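Local coordinates for SnoaL-like domain-containing protein (Methylibium petroleiphilum PM1, PDB 3G16) that is of unknown function but, as a SnoaL-like member of the NTF2 clan with a cystatin-like fold, probably binds a small molecule in its pocket, at residues A10-V15 and V108-A113; T18-C23 and A87-T92. All blocks are in the same frame, centred on the assembly; numbering follows the deposited sequence.

Interaction 1: A10-V15 and V108-A113; sequences AAMEKV and VEFDRA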
ATOM      1  N   ALA A  10     -19.708  -5.062   0.030  1.00 14.83           N
ATOM      2  CA  ALA A  10     -19.789  -6.459  -0.406  1.00 14.99           C
ATOM      3  C   ALA A  10     -19.492  -6.619  -1.885  1.00 16.25           C
ATOM      4  O   ALA A  10     -18.852  -7.572  -2.298  1.00 15.57           O
ATOM      5  CB  ALA A  10     -21.161  -7.053  -0.090  1.00 16.33           C
ATOM      6  N   ALA A  11     -20.018  -5.707  -2.697  1.00 14.89           N
ATOM      7  CA  ALA A  11     -19.778  -5.776  -4.138  1.00 14.46           C
ATOM      8  C   ALA A  11     -18.313  -5.644  -4.470  1.00 14.42           C
ATOM      9  O   ALA A  11     -17.800  -6.315  -5.352  1.00 14.84           O
ATOM     10  CB  ALA A  11     -20.594  -4.698  -4.813  1.00 14.85           C
HETATM   11  N   MSE A  12     -17.641  -4.722  -3.817  1.00 13.62           N
HETATM   12  CA  MSE A  12     -16.202  -4.510  -4.062  1.00 14.98           C
HETATM   13  C   MSE A  12     -15.401  -5.692  -3.575  1.00 15.46           C
HETATM   14  O   MSE A  12     -14.501  -6.180  -4.256  1.00 15.48           O
HETATM   15  CB  MSE A  12     -15.738  -3.197  -3.421  1.00 16.10           C
HETATM   16  CG  MSE A  12     -16.193  -2.002  -4.232  1.00 13.89           C
HETATM   17 SE   MSE A  12     -15.421  -0.344  -3.547  0.75 16.06          SE
HETATM   18  CE  MSE A  12     -16.600  -0.159  -2.200  1.00 14.19           C
ATOM     19  N   GLU A  13     -15.776  -6.220  -2.416  1.00 15.09           N
ATOM     20  CA  GLU A  13     -15.066  -7.383  -1.897  1.00 16.38           C
ATOM     21  C   GLU A  13     -15.209  -8.567  -2.840  1.00 15.81           C
ATOM     22  O   GLU A  13     -14.252  -9.296  -3.060  1.00 15.61           O
ATOM     23  CB  GLU A  13     -15.594  -7.777  -0.521  1.00 17.47           C
ATOM     24  CG  GLU A  13     -14.857  -8.923   0.058  1.00 20.05           C
ATOM     25  CD  GLU A  13     -15.192  -9.200   1.497  1.00 25.20           C
ATOM     26  OE1 GLU A  13     -15.888  -8.353   2.114  1.00 30.39           O
ATOM     27  OE2 GLU A  13     -14.755 -10.266   2.008  1.00 28.27           O
ATOM     28  N   LYS A  14     -16.400  -8.770  -3.392  1.00 15.30           N
ATOM     29  CA  LYS A  14     -16.657  -9.884  -4.292  0.50 15.25           C
ATOM     30  C   LYS A  14     -15.795  -9.799  -5.534  1.00 14.66           C
ATOM     31  O   LYS A  14     -15.221 -10.812  -5.967  1.00 14.77           O
ATOM     32  CB  LYS A  14     -18.148  -9.986  -4.643  0.50 15.94           C
ATOM     33  CG  LYS A  14     -18.962 -10.510  -3.473  0.50 17.55           C
ATOM     34  CD  LYS A  14     -20.465 -10.359  -3.669  0.50 17.58           C
ATOM     35  CE  LYS A  14     -21.231 -10.548  -2.370  0.50 17.83           C
ATOM     36  NZ  LYS A  14     -22.523 -10.006  -2.410  0.50 17.88           N
ATOM     37  N   VAL A  15     -15.692  -8.608  -6.140  1.00 14.74           N
ATOM     38  CA  VAL A  15     -14.830  -8.484  -7.305  1.00 12.97           C
ATOM     39  C   VAL A  15     -13.359  -8.742  -6.971  1.00 13.91           C
ATOM     40  O   VAL A  15     -12.648  -9.457  -7.696  1.00 14.01           O
ATOM     41  CB  VAL A  15     -14.989  -7.083  -7.914  1.00 13.75           C
ATOM     42  CG1 VAL A  15     -13.980  -6.815  -9.039  1.00 15.71           C
ATOM     43  CG2 VAL A  15     -16.421  -6.899  -8.454  1.00 14.72           C
ATOM     44  N   VAL A 108      -6.633   0.049  -4.879  1.00 14.97           N
ATOM     45  CA  VAL A 108      -7.516  -0.392  -5.946  1.00 14.97           C
ATOM     46  C   VAL A 108      -8.598   0.627  -6.139  1.00 15.66           C
ATOM     47  O   VAL A 108      -9.313   0.966  -5.165  1.00 18.05           O
ATOM     48  CB  VAL A 108      -8.138  -1.757  -5.571  1.00 15.74           C
ATOM     49  CG1 VAL A 108      -9.091  -2.266  -6.646  1.00 16.53           C
ATOM     50  CG2 VAL A 108      -7.068  -2.811  -5.296  1.00 15.77           C
ATOM     51  N   GLU A 109      -8.747   1.158  -7.352  1.00 12.90           N
ATOM     52  CA  GLU A 109      -9.844   2.041  -7.676  1.00 14.53           C
ATOM     53  C   GLU A 109     -10.901   1.291  -8.450  1.00 13.53           C
ATOM     54  O   GLU A 109     -10.594   0.579  -9.385  1.00 14.39           O
ATOM     55  CB  GLU A 109      -9.401   3.215  -8.540  1.00 14.88           C
ATOM     56  CG  GLU A 109      -8.347   4.111  -7.919  1.00 15.83           C
ATOM     57  CD  GLU A 109      -8.079   5.355  -8.717  1.00 18.38           C
ATOM     58  OE1 GLU A 109      -8.574   5.498  -9.841  1.00 18.45           O
ATOM     59  OE2 GLU A 109      -7.285   6.173  -8.175  1.00 19.49           O
ATOM     60  N   PHE A 110     -12.172   1.504  -8.070  1.00 13.44           N
ATOM     61  CA  PHE A 110     -13.293   1.006  -8.830  1.00 14.30           C
ATOM     62  C   PHE A 110     -13.857   2.053  -9.758  1.00 14.30           C
ATOM     63  O   PHE A 110     -13.851   3.247  -9.474  1.00 15.90           O
ATOM     64  CB  PHE A 110     -14.393   0.511  -7.886  1.00 13.41           C
ATOM     65  CG  PHE A 110     -14.092  -0.838  -7.313  1.00 14.89           C
ATOM     66  CD1 PHE A 110     -13.224  -0.959  -6.216  1.00 15.67           C
ATOM     67  CD2 PHE A 110     -14.604  -1.983  -7.858  1.00 16.18           C
ATOM     68  CE1 PHE A 110     -12.928  -2.201  -5.711  1.00 16.24           C
ATOM     69  CE2 PHE A 110     -14.307  -3.223  -7.331  1.00 16.33           C
ATOM     70  CZ  PHE A 110     -13.470  -3.326  -6.276  1.00 15.80           C
ATOM     71  N   ASP A 111     -14.329   1.554 -10.885  1.00 13.45           N
ATOM     72  CA  ASP A 111     -15.204   2.307 -11.797  1.00 14.34           C
ATOM     73  C   ASP A 111     -16.622   2.140 -11.223  1.00 14.33           C
ATOM     74  O   ASP A 111     -17.205   1.069 -11.305  1.00 15.11           O
ATOM     75  CB  ASP A 111     -15.133   1.726 -13.198  1.00 15.19           C
ATOM     76  CG  ASP A 111     -16.124   2.325 -14.139  1.00 17.91           C
ATOM     77  OD1 ASP A 111     -16.237   3.567 -14.212  1.00 21.95           O
ATOM     78  OD2 ASP A 111     -16.827   1.582 -14.807  1.00 15.95           O
ATOM     79  N   ARG A 112     -17.164   3.215 -10.682  1.00 13.44           N
ATOM     80  CA  ARG A 112     -18.510   3.174 -10.079  1.00 13.26           C
ATOM     81  C   ARG A 112     -19.597   2.832 -11.093  1.00 15.15           C
ATOM     82  O   ARG A 112     -20.586   2.204 -10.721  1.00 14.83           O
ATOM     83  CB  ARG A 112     -18.845   4.490  -9.430  1.00 14.28           C
ATOM     84  CG  ARG A 112     -17.954   4.899  -8.261  1.00 14.85           C
ATOM     85  CD  ARG A 112     -18.187   6.368  -7.953  1.00 15.40           C
ATOM     86  NE  ARG A 112     -17.419   6.915  -6.839  1.00 16.92           N
ATOM     87  CZ  ARG A 112     -17.829   6.951  -5.584  1.00 15.95           C
ATOM     88  NH1 ARG A 112     -18.979   6.414  -5.217  1.00 15.81           N
ATOM     89  NH2 ARG A 112     -17.078   7.541  -4.643  1.00 16.89           N
ATOM     90  N   ALA A 113     -19.386   3.212 -12.355  1.00 13.97           N
ATOM     91  CA  ALA A 113     -20.385   3.031 -13.400  1.00 13.47           C
ATOM     92  C   ALA A 113     -20.532   1.580 -13.813  1.00 14.03           C
ATOM     93  O   ALA A 113     -21.551   1.238 -14.430  1.00 15.75           O
ATOM     94  CB  ALA A 113     -20.028   3.908 -14.623  1.00 14.40           C
TER
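M12, a selenomethionine, lies across one face of the F110 ring and makes most of this contact. Its CG sits almost on the ring axis: the distance from M12 CG to the F110 ring centroid is 3.5 Å, 8° off the normal, which fits a CH-pi contact. The selenium has moved off toward the rim, with M12 SE 3.5 Å from F110 CD1. Measured to the centroid it lies 32° off the normal, an oblique Met-aromatic contact in which selenium replaces sulfur. CG stands anti to the carbonyl carbon (chi1 -76°) and the chain runs on extended through chi2, carrying CB near CZ, CG over the centre and SE out beside CD1. In the cystatin-like fold of the NTF2 clan a long helix packs on a curved sheet, and here helix 9-24 meets strand 100-111 through apolar groups, with no hydrogen bond between the two segments. One turn further along, V15 approaches the same ring in its plane, V15 CB being 4.0 Å from F110 CE2. I117 of strand 116-124 touches both V15 and F110, while M12 also packs on I80 of strand 71-81.

Interaction 2: T18-C23 and A87-T92; sequences TYYDGC and AAIEWT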
ATOM      1  N   THR A  18     -12.812 -12.479  -6.420  1.00 13.17           N
ATOM      2  CA  THR A  18     -12.901 -13.179  -7.682  1.00 13.69           C
ATOM      3  C   THR A  18     -11.576 -12.998  -8.469  1.00 13.71           C
ATOM      4  O   THR A  18     -11.062 -13.887  -9.109  1.00 14.31           O
ATOM      5  CB  THR A  18     -14.070 -12.690  -8.535  1.00 14.92           C
ATOM      6  OG1 THR A  18     -15.284 -12.930  -7.808  1.00 16.88           O
ATOM      7  CG2 THR A  18     -14.127 -13.435  -9.883  1.00 14.92           C
ATOM      8  N   TYR A  19     -11.042 -11.779  -8.437  1.00 13.89           N
ATOM      9  CA  TYR A  19      -9.808 -11.437  -9.115  1.00 13.76           C
ATOM     10  C   TYR A  19      -8.659 -12.322  -8.601  1.00 12.62           C
ATOM     11  O   TYR A  19      -7.946 -12.927  -9.368  1.00 13.84           O
ATOM     12  CB  TYR A  19      -9.501  -9.928  -8.957  1.00 13.93           C
ATOM     13  CG  TYR A  19      -8.099  -9.516  -9.300  1.00 14.47           C
ATOM     14  CD1 TYR A  19      -7.514  -9.812 -10.536  1.00 14.58           C
ATOM     15  CD2 TYR A  19      -7.398  -8.753  -8.424  1.00 15.34           C
ATOM     16  CE1 TYR A  19      -6.219  -9.413 -10.820  1.00 14.80           C
ATOM     17  CE2 TYR A  19      -6.097  -8.340  -8.701  1.00 15.00           C
ATOM     18  CZ  TYR A  19      -5.513  -8.688  -9.904  1.00 15.14           C
ATOM     19  OH  TYR A  19      -4.220  -8.223 -10.162  1.00 15.04           O
ATOM     20  N   TYR A  20      -8.480 -12.316  -7.278  1.00 13.33           N
ATOM     21  CA  TYR A  20      -7.412 -13.134  -6.664  1.00 13.82           C
ATOM     22  C   TYR A  20      -7.609 -14.617  -6.939  1.00 13.34           C
ATOM     23  O   TYR A  20      -6.662 -15.325  -7.183  1.00 14.43           O
ATOM     24  CB  TYR A  20      -7.252 -12.808  -5.170  1.00 16.69           C
ATOM     25  CG  TYR A  20      -6.345 -11.625  -4.891  1.00 17.85           C
ATOM     26  CD1 TYR A  20      -6.726 -10.367  -5.217  1.00 19.09           C
ATOM     27  CD2 TYR A  20      -5.118 -11.810  -4.302  1.00 21.07           C
ATOM     28  CE1 TYR A  20      -5.873  -9.248  -5.013  1.00 19.02           C
ATOM     29  CE2 TYR A  20      -4.259 -10.738  -4.016  1.00 21.82           C
ATOM     30  CZ  TYR A  20      -4.652  -9.457  -4.414  1.00 21.38           C
ATOM     31  OH  TYR A  20      -3.766  -8.393  -4.149  1.00 22.60           O
ATOM     32  N   ASP A  21      -8.855 -15.081  -6.911  1.00 13.10           N
ATOM     33  CA  ASP A  21      -9.143 -16.479  -7.282  1.00 13.62           C
ATOM     34  C   ASP A  21      -8.641 -16.732  -8.694  1.00 12.84           C
ATOM     35  O   ASP A  21      -7.997 -17.707  -8.995  1.00 14.17           O
ATOM     36  CB  ASP A  21     -10.624 -16.787  -7.215  1.00 14.46           C
ATOM     37  CG  ASP A  21     -11.157 -16.926  -5.789  1.00 15.03           C
ATOM     38  OD1 ASP A  21     -10.409 -16.814  -4.831  1.00 15.81           O
ATOM     39  OD2 ASP A  21     -12.420 -17.114  -5.689  1.00 17.40           O
ATOM     40  N   GLY A  22      -9.015 -15.843  -9.590  1.00 14.78           N
ATOM     41  CA  GLY A  22      -8.611 -15.963 -10.979  1.00 14.70           C
ATOM     42  C   GLY A  22      -7.106 -15.956 -11.160  1.00 14.31           C
ATOM     43  O   GLY A  22      -6.564 -16.673 -12.001  1.00 13.91           O
ATOM     44  N   CYS A  23      -6.435 -15.108 -10.391  1.00 14.81           N
ATOM     45  CA  CYS A  23      -4.970 -15.111 -10.399  1.00 14.00           C
ATOM     46  C   CYS A  23      -4.433 -16.492 -10.028  1.00 13.69           C
ATOM     47  O   CYS A  23      -3.653 -17.084 -10.759  1.00 13.93           O
ATOM     48  CB  CYS A  23      -4.405 -14.100  -9.390  1.00 14.91           C
ATOM     49  SG  CYS A  23      -4.657 -12.351  -9.865  1.00 16.06           S
ATOM     50  N   ALA A  87     -10.418   0.557  -2.562  1.00 15.09           N
ATOM     51  CA  ALA A  87      -9.987  -0.437  -1.601  1.00 15.08           C
ATOM     52  C   ALA A  87      -8.469  -0.462  -1.524  1.00 14.46           C
ATOM     53  O   ALA A  87      -7.769   0.077  -2.363  1.00 15.22           O
ATOM     54  CB  ALA A  87     -10.508  -1.829  -1.950  1.00 15.97           C
ATOM     55  N   ALA A  88      -7.975  -1.098  -0.479  1.00 14.72           N
ATOM     56  CA  ALA A  88      -6.550  -1.350  -0.345  1.00 14.79           C
ATOM     57  C   ALA A  88      -6.430  -2.795   0.129  1.00 15.05           C
ATOM     58  O   ALA A  88      -7.218  -3.290   0.924  1.00 15.78           O
ATOM     59  CB  ALA A  88      -5.837  -0.386   0.629  1.00 15.25           C
ATOM     60  N   ILE A  89      -5.409  -3.472  -0.366  1.00 15.05           N
ATOM     61  CA  ILE A  89      -5.183  -4.884  -0.092  1.00 15.01           C
ATOM     62  C   ILE A  89      -3.738  -5.081   0.358  1.00 14.10           C
ATOM     63  O   ILE A  89      -2.807  -4.613  -0.352  1.00 15.18           O
ATOM     64  CB  ILE A  89      -5.388  -5.754  -1.363  1.00 15.86           C
ATOM     65  CG1 ILE A  89      -6.744  -5.442  -2.052  1.00 18.44           C
ATOM     66  CG2 ILE A  89      -5.219  -7.242  -1.044  1.00 17.66           C
ATOM     67  CD1 ILE A  89      -6.899  -6.124  -3.429  1.00 19.41           C
ATOM     68  N   GLU A  90      -3.512  -5.748   1.485  1.00 13.32           N
ATOM     69  CA  GLU A  90      -2.171  -6.199   1.888  1.00 14.94           C
ATOM     70  C   GLU A  90      -2.123  -7.629   1.411  1.00 13.98           C
ATOM     71  O   GLU A  90      -3.069  -8.382   1.664  1.00 14.21           O
ATOM     72  CB  GLU A  90      -1.951  -6.146   3.390  1.00 15.07           C
ATOM     73  CG  GLU A  90      -0.546  -6.424   3.850  1.00 16.18           C
ATOM     74  CD  GLU A  90      -0.436  -6.479   5.361  1.00 17.09           C
ATOM     75  OE1 GLU A  90      -1.446  -6.866   6.015  1.00 17.53           O
ATOM     76  OE2 GLU A  90       0.637  -6.155   5.889  1.00 15.94           O
ATOM     77  N   TRP A  91      -1.091  -7.972   0.652  1.00 13.33           N
ATOM     78  CA  TRP A  91      -1.037  -9.248  -0.019  1.00 13.90           C
ATOM     79  C   TRP A  91       0.323  -9.936   0.102  1.00 13.44           C
ATOM     80  O   TRP A  91       1.332  -9.304   0.474  1.00 13.96           O
ATOM     81  CB  TRP A  91      -1.411  -9.061  -1.518  1.00 14.45           C
ATOM     82  CG  TRP A  91      -0.595  -7.999  -2.209  1.00 14.93           C
ATOM     83  CD1 TRP A  91      -1.029  -6.741  -2.493  1.00 16.24           C
ATOM     84  CD2 TRP A  91       0.772  -8.056  -2.671  1.00 14.06           C
ATOM     85  NE1 TRP A  91      -0.021  -5.998  -3.075  1.00 16.26           N
ATOM     86  CE2 TRP A  91       1.084  -6.785  -3.225  1.00 15.95           C
ATOM     87  CE3 TRP A  91       1.737  -9.060  -2.722  1.00 14.38           C
ATOM     88  CZ2 TRP A  91       2.341  -6.489  -3.770  1.00 15.10           C
ATOM     89  CZ3 TRP A  91       2.986  -8.770  -3.266  1.00 15.44           C
ATOM     90  CH2 TRP A  91       3.269  -7.485  -3.782  1.00 15.48           C
ATOM     91  N   THR A  92       0.356 -11.205  -0.262  1.00 13.96           N
ATOM     92  CA  THR A  92       1.590 -11.960  -0.359  1.00 14.59           C
ATOM     93  C   THR A  92       1.584 -12.634  -1.715  1.00 14.98           C
ATOM     94  O   THR A  92       0.580 -13.235  -2.121  1.00 15.58           O
ATOM     95  CB  THR A  92       1.753 -13.010   0.742  1.00 13.94           C
ATOM     96  OG1 THR A  92       1.747 -12.336   2.016  1.00 14.95           O
ATOM     97  CG2 THR A  92       3.073 -13.805   0.601  1.00 14.93           C
TER
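Apolar packing joins Y20 of helix 9-24 to I89 and W91 of strand 86-95, two residues apart. I89 meets the far half of the phenol with two branches: its CD1 lies 3.6 Å from Y20 CE1, oblique to the ring, and its CG2 is 3.6 Å from Y20 OH. With CG1 anti to the carbonyl carbon (chi1 -51°) and the chain extended beyond it, CD1 reaches the CE1 side of the ring, while CG2, anti to the backbone N, meets the hydroxyl. At the ring edge, W91 CB is 4.1 Å from Y20 CE2, near the ring plane. The two aromatic side chains cross at about a right angle, and the indole meets the hydroxyl obliquely, with W91 CD1 3.6 Å from Y20 OH. The polar component lies outside the two segments: Y20 OH hydrogen-bonds to E106 OE2 on neighbouring strand 100-111. A phenylalanine in its place would remove the hydroxyl and would probably leave E106 without this partner and open a gap between I89 and W91. All three contacting residues are buried, and the Y20 side chain comes within about 3 Å of a bound unknown ligand. A helix packed on a curved sheet beside a bound ligand is consistent with the pocket of the NTF2-like fold, to which SnoaL-like proteins belong.

Interactions 1 and 2, with centres 12 Å apart, are successive points where helix 9-24 packs on one sheet. Their strands, 100-111 and 86-95, are antiparallel neighbours and touch directly: V108 N is 2.8 Å from A87 O, a probable hydrogen bond, and V108 CG2 packs 3.8 Å from I89 CD1. The latter atom also belongs to interaction 2, so V108, which takes no part in the M12-F110 contact itself, ties the strand of interaction 1 to the apolar side of interaction 2. The side chain of Y20 is about 3 Å from the bound unknown ligand. The side chain of V15 is about 13 Å from that ligand. Interaction 2 therefore borders the ligand site, whereas interaction 1 is packing nearer the N-terminal end of the same helix.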